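Local coordinates for pantothenate synthetase (Francisella tularensis subsp. tularensis, PDB 3N8H), which catalyses the ATP-dependent condensation of pantoate with beta-alanine to give pantothenate, probably by way of a pantoyl-adenylate intermediate, at residues 188-194 / 249-253; 228-232 / 243-247. Residues are numbered along the deposited sequence.

Contact 1 (188-194 / 249-253); sequences SSRNKNL and KVRLI. With PRO (proline), chain C.
Pantothenate synthetases close their active site between a nucleotide-binding domain of the HUP class and a small C-terminal antiparallel sheet, and here a short 3-10 turn lies against an edge strand of that sheet. Residues 189-193 form the turn, with i to i+3 hydrogen bonds such as N191 N to S188 O (3.0 Å) and N193 N to R190 O (2.9 Å); 250-253 are extended. No direct hydrogen bond joins the two segments, and their CA atoms come closest at R190 and V250, 6.5 Å apart. V250, the residue with most surface covered, points at the turn (t): its CG1 meets R190 O at 3.4 Å, its CG2 meets N193 CB at 3.7 Å and its CB meets L194 CD2 at 3.8 Å. L252 (m, t) brings CD2 to 3.3 Å from N191 OD1 and to 4.1 Å from R190 CB. A water joins S188 OG (3.3 Å) to I253 N (3.2 Å), which donates to it. R190 has its CB toward the strand and then runs nearly extended (m, t, t) across it, CD lying 3.5 Å from R251 O, to reach the proline in the pocket; D69 also forms a salt bridge with its guanidinium. S188, S189 and R190 belong to the predicted ATP site. The bound proline takes a forked pair of hydrogen bonds at its O, from R190 NH1 and R190 NH2, each 2.9 Å.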
loop_
_atom_site.group_PDB
_atom_site.type_symbol
_atom_site.label_atom_id
_atom_site.label_comp_id
_atom_site.label_asym_id
_atom_site.label_seq_id
_atom_site.Cartn_x
_atom_site.Cartn_y
_atom_site.Cartn_z
ATOM N N SER A 188 3.349 22.150 18.542
ATOM C CA SER A 188 4.064 21.107 17.796
ATOM C C SER A 188 5.126 20.459 18.691
ATOM O O SER A 188 5.735 21.150 19.506
ATOM C CB SER A 188 4.740 21.728 16.577
ATOM O OG SER A 188 4.937 20.765 15.561
ATOM N N SER A 189 5.360 19.156 18.526
ATOM C CA SER A 189 6.340 18.442 19.353
ATOM C C SER A 189 7.751 19.011 19.202
ATOM O O SER A 189 8.485 19.128 20.180
ATOM C CB SER A 189 6.340 16.931 19.056
ATOM O OG SER A 189 5.075 16.363 19.372
ATOM N N ARG A 190 8.125 19.358 17.973
ATOM C CA ARG A 190 9.445 19.924 17.715
ATOM C C ARG A 190 9.658 21.256 18.453
ATOM O O ARG A 190 10.806 21.679 18.663
ATOM C CB ARG A 190 9.688 20.080 16.203
ATOM C CG ARG A 190 10.068 18.774 15.487
ATOM C CD ARG A 190 10.323 19.028 13.978
ATOM N NE ARG A 190 10.497 17.793 13.212
ATOM C CZ ARG A 190 9.490 17.093 12.691
ATOM N NH1 ARG A 190 8.242 17.512 12.845
ATOM N NH2 ARG A 190 9.724 15.978 12.010
ATOM N N ASN A 191 8.561 21.910 18.849
ATOM C CA ASN A 191 8.652 23.130 19.650
ATOM C C ASN A 191 9.481 22.890 20.917
ATOM O O ASN A 191 10.051 23.832 21.480
ATOM C CB ASN A 191 7.259 23.639 20.093
ATOM C CG ASN A 191 6.458 24.296 18.969
ATOM O OD1 ASN A 191 6.834 24.248 17.796
ATOM N ND2 ASN A 191 5.334 24.910 19.337
ATOM N N LYS A 192 9.499 21.643 21.401
ATOM C CA LYS A 192 10.215 21.346 22.650
ATOM C C LYS A 192 11.722 21.499 22.446
ATOM O O LYS A 192 12.478 21.566 23.406
ATOM C CB LYS A 192 9.873 19.951 23.193
ATOM C CG LYS A 192 8.413 19.810 23.635
ATOM C CD LYS A 192 7.854 18.425 23.346
ATOM C CE LYS A 192 6.328 18.450 23.282
ATOM N NZ LYS A 192 5.740 17.525 24.272
ATOM N N ASN A 193 12.139 21.559 21.182
ATOM C CA ASN A 193 13.546 21.720 20.841
ATOM C C ASN A 193 13.949 23.184 20.718
ATOM O O ASN A 193 15.127 23.495 20.558
ATOM C CB ASN A 193 13.884 20.949 19.560
ATOM C CG ASN A 193 13.987 19.447 19.800
ATOM O OD1 ASN A 193 14.083 18.997 20.950
ATOM N ND2 ASN A 193 13.956 18.666 18.723
ATOM N N LEU A 194 12.969 24.081 20.818
ATOM C CA LEU A 194 13.251 25.516 20.753
ATOM C C LEU A 194 13.817 26.045 22.062
ATOM O O LEU A 194 13.273 25.772 23.141
ATOM C CB LEU A 194 11.984 26.304 20.448
ATOM C CG LEU A 194 11.242 26.058 19.138
ATOM C CD1 LEU A 194 9.868 26.774 19.217
ATOM C CD2 LEU A 194 12.078 26.543 17.953
ATOM N N LYS A 249 17.687 24.780 14.110
ATOM C CA LYS A 249 17.547 23.481 13.438
ATOM C C LYS A 249 16.135 22.928 13.520
ATOM O O LYS A 249 15.881 21.777 13.133
ATOM C CB LYS A 249 18.505 22.444 14.032
ATOM C CG LYS A 249 19.923 22.497 13.489
ATOM C CD LYS A 249 20.827 23.355 14.347
ATOM C CE LYS A 249 22.259 23.325 13.814
ATOM N NZ LYS A 249 23.234 24.024 14.708
ATOM N N VAL A 250 15.211 23.748 14.016
ATOM C CA VAL A 250 13.850 23.287 14.265
ATOM C C VAL A 250 12.957 23.702 13.116
ATOM O O VAL A 250 12.819 24.889 12.836
ATOM C CB VAL A 250 13.280 23.837 15.623
ATOM C CG1 VAL A 250 11.827 23.355 15.852
ATOM C CG2 VAL A 250 14.166 23.420 16.767
ATOM N N ARG A 251 12.345 22.721 12.449
ATOM C CA ARG A 251 11.517 23.033 11.295
ATOM C C ARG A 251 10.042 22.977 11.693
ATOM O O ARG A 251 9.556 21.925 12.101
ATOM C CB ARG A 251 11.795 22.073 10.137
ATOM C CG ARG A 251 11.164 22.477 8.804
ATOM C CD ARG A 251 11.339 21.354 7.748
ATOM N NE ARG A 251 10.674 21.735 6.514
ATOM C CZ ARG A 251 9.388 21.490 6.252
ATOM N NH1 ARG A 251 8.659 20.824 7.120
ATOM N NH2 ARG A 251 8.845 21.898 5.113
ATOM N N LEU A 252 9.353 24.111 11.588
ATOM C CA LEU A 252 7.918 24.205 11.904
ATOM C C LEU A 252 7.069 24.557 10.679
ATOM O O LEU A 252 7.552 25.239 9.774
ATOM C CB LEU A 252 7.688 25.272 12.964
ATOM C CG LEU A 252 8.434 25.046 14.284
ATOM C CD1 LEU A 252 8.041 26.133 15.266
ATOM C CD2 LEU A 252 8.164 23.624 14.836
ATOM N N ILE A 253 5.810 24.090 10.663
ATOM C CA ILE A 253 4.895 24.362 9.560
ATOM C C ILE A 253 3.576 24.855 10.110
ATOM O O ILE A 253 3.259 24.671 11.304
ATOM C CB ILE A 253 4.640 23.114 8.649
ATOM C CG1 ILE A 253 3.522 22.197 9.199
ATOM C CG2 ILE A 253 5.931 22.341 8.416
ATOM C CD1 ILE A 253 3.252 20.949 8.351
HETATM N N PRO C . 4.433 15.206 11.998
HETATM C CA PRO C . 4.967 14.192 11.093
HETATM C C PRO C . 6.466 14.408 10.878
HETATM O O PRO C . 6.998 15.436 11.315
HETATM C CB PRO C . 4.195 14.453 9.798
HETATM C CG PRO C . 2.883 14.993 10.262
HETATM C CD PRO C . 3.180 15.800 11.500
HETATM O O HOH W 1 5.329 21.400 12.365
#

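Contact 2 (228-232 / 243-247); sequences GAKLQ and LAFYI
A small apolar cluster lies on one face of this strand pair, where L231 (t, m) brings CD2 to 4.1 Å from both L243 CD1 and F245 CB. A229 CB extends the cluster, 4.0 Å from I247 CG1 and 4.4 Å from F245 CD1. The F245 side chain (chi1 p) leads away from the partner strand, and helix 196-210 covers the A229, F245 and I247 part of this face, I205 touching both A229 and F245. The backbones run antiparallel, the axes of 230-232 and 243-247 approaching to 4.4 Å with 146° between their directions. L231 and F245 are a non-hydrogen-bonded pair, CA atoms 4.2 Å apart, whereas K230 and Y246 are a hydrogen-bonded pair with CA atoms 5.1 Å apart: K230 N donates to Y246 O (2.8 Å) and Y246 N to K230 O (2.9 Å). Q232 N donates to A244 O (2.8 Å), but Q232 has helical angles (-82/-56) and the A244 backbone also bonds to Y233, consistent with a classic beta bulge. On the opposite face, with K230, the Y246 ring (chi1 m) presents its edge to Q232, Q232 NE2 lying 3.5 Å from Y246 CE2, while Q232 OE1 is hydrogen-bonded to R251. G228 leaves the preceding helix with positive phi (105°), as suits glycine. Together the segments form the open end of a beta hairpin, strands 230-237 and 240-247, within the C-terminal three-stranded antiparallel sheet.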
loop_
_atom_site.group_PDB
_atom_site.type_symbol
_atom_site.label_atom_id
_atom_site.label_comp_id
_atom_site.label_asym_id
_atom_site.label_seq_id
_atom_site.Cartn_x
_atom_site.Cartn_y
_atom_site.Cartn_z
ATOM N N GLY A 228 15.194 36.374 12.242
ATOM C CA GLY A 228 16.218 35.366 12.467
ATOM C C GLY A 228 15.791 33.968 12.095
ATOM O O GLY A 228 16.614 33.059 12.016
ATOM N N ALA A 229 14.490 33.783 11.883
ATOM C CA ALA A 229 13.982 32.543 11.307
ATOM C C ALA A 229 14.400 32.453 9.824
ATOM O O ALA A 229 14.754 33.466 9.225
ATOM C CB ALA A 229 12.473 32.511 11.434
ATOM N N LYS A 230 14.370 31.252 9.243
ATOM C CA LYS A 230 14.577 31.094 7.788
ATOM C C LYS A 230 13.375 30.459 7.126
ATOM O O LYS A 230 13.057 29.287 7.338
ATOM C CB LYS A 230 15.843 30.298 7.446
ATOM C CG LYS A 230 17.110 31.163 7.450
ATOM C CD LYS A 230 18.368 30.368 7.773
ATOM C CE LYS A 230 19.595 31.285 7.812
ATOM N NZ LYS A 230 20.499 30.996 8.965
ATOM N N LEU A 231 12.703 31.260 6.322
ATOM C CA LEU A 231 11.490 30.816 5.670
ATOM C C LEU A 231 11.846 29.753 4.609
ATOM O O LEU A 231 12.748 29.944 3.807
ATOM C CB LEU A 231 10.775 32.038 5.083
ATOM C CG LEU A 231 9.299 32.024 4.678
ATOM C CD1 LEU A 231 9.121 31.257 3.388
ATOM C CD2 LEU A 231 8.397 31.473 5.780
ATOM N N GLN A 232 11.171 28.609 4.660
ATOM C CA GLN A 232 11.273 27.582 3.617
ATOM C C GLN A 232 10.365 27.907 2.434
ATOM O O GLN A 232 10.805 27.956 1.273
ATOM C CB GLN A 232 10.908 26.201 4.185
ATOM C CG GLN A 232 11.900 25.649 5.186
ATOM C CD GLN A 232 12.821 24.591 4.580
ATOM O OE1 GLN A 232 12.414 23.436 4.394
ATOM N NE2 GLN A 232 14.073 24.978 4.281
ATOM N N LEU A 243 2.755 27.659 5.009
ATOM C CA LEU A 243 4.159 28.025 5.212
ATOM C C LEU A 243 4.911 27.010 6.058
ATOM O O LEU A 243 4.306 26.162 6.736
ATOM C CB LEU A 243 4.307 29.429 5.824
ATOM C CG LEU A 243 4.035 29.574 7.319
ATOM C CD1 LEU A 243 4.915 30.669 7.864
ATOM C CD2 LEU A 243 2.577 29.915 7.525
ATOM N N ALA A 244 6.235 27.120 5.999
ATOM C CA ALA A 244 7.155 26.315 6.788
ATOM C C ALA A 244 8.408 27.162 6.932
ATOM O O ALA A 244 8.780 27.921 6.004
ATOM C CB ALA A 244 7.506 25.000 6.060
ATOM N N PHE A 245 9.063 27.028 8.074
ATOM C CA PHE A 245 10.278 27.805 8.345
ATOM C C PHE A 245 11.129 27.079 9.365
ATOM O O PHE A 245 10.629 26.215 10.092
ATOM C CB PHE A 245 9.920 29.190 8.879
ATOM C CG PHE A 245 9.063 29.154 10.110
ATOM C CD1 PHE A 245 9.641 29.154 11.373
ATOM C CD2 PHE A 245 7.673 29.105 10.005
ATOM C CE1 PHE A 245 8.858 29.113 12.518
ATOM C CE2 PHE A 245 6.873 29.061 11.151
ATOM C CZ PHE A 245 7.467 29.064 12.409
ATOM N N TYR A 246 12.415 27.429 9.413
ATOM C CA TYR A 246 13.320 26.913 10.419
ATOM C C TYR A 246 13.585 28.020 11.433
ATOM O O TYR A 246 13.687 29.187 11.066
ATOM C CB TYR A 246 14.667 26.505 9.800
ATOM C CG TYR A 246 14.743 25.093 9.258
ATOM C CD1 TYR A 246 15.053 24.026 10.092
ATOM C CD2 TYR A 246 14.513 24.828 7.908
ATOM C CE1 TYR A 246 15.133 22.733 9.594
ATOM C CE2 TYR A 246 14.576 23.537 7.403
ATOM C CZ TYR A 246 14.888 22.499 8.247
ATOM O OH TYR A 246 14.955 21.215 7.750
ATOM N N ILE A 247 13.680 27.656 12.715
ATOM C CA ILE A 247 14.348 28.519 13.684
ATOM C C ILE A 247 15.474 27.661 14.244
ATOM O O ILE A 247 15.222 26.592 14.834
ATOM C CB ILE A 247 13.419 29.050 14.816
ATOM C CG1 ILE A 247 12.185 29.728 14.224
ATOM C CG2 ILE A 247 14.178 30.043 15.718
ATOM C CD1 ILE A 247 11.175 30.152 15.259
#

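In the fold
The two contacts show a small sheet built by one and docked by another: contact 2 lies within it, contact 1 joins its edge to the 188-194 loop. Their centres are 11 Å apart, and contact 2 is nested along the chain inside the loop closed by contact 1. Strand 240-247 is central: contact 2 pairs it with 230-237, and its other edge bonds to 250-257. L252 N to F245 O (2.9 Å) and R251 NE to Q232 OE1 (3.2 Å), both probable hydrogen bonds, join the contacts. The sheet thus runs from its hairpin to an edge packed against the loop that follows 172-176, the last strand of the parallel sheet, and carries R190 into the pocket.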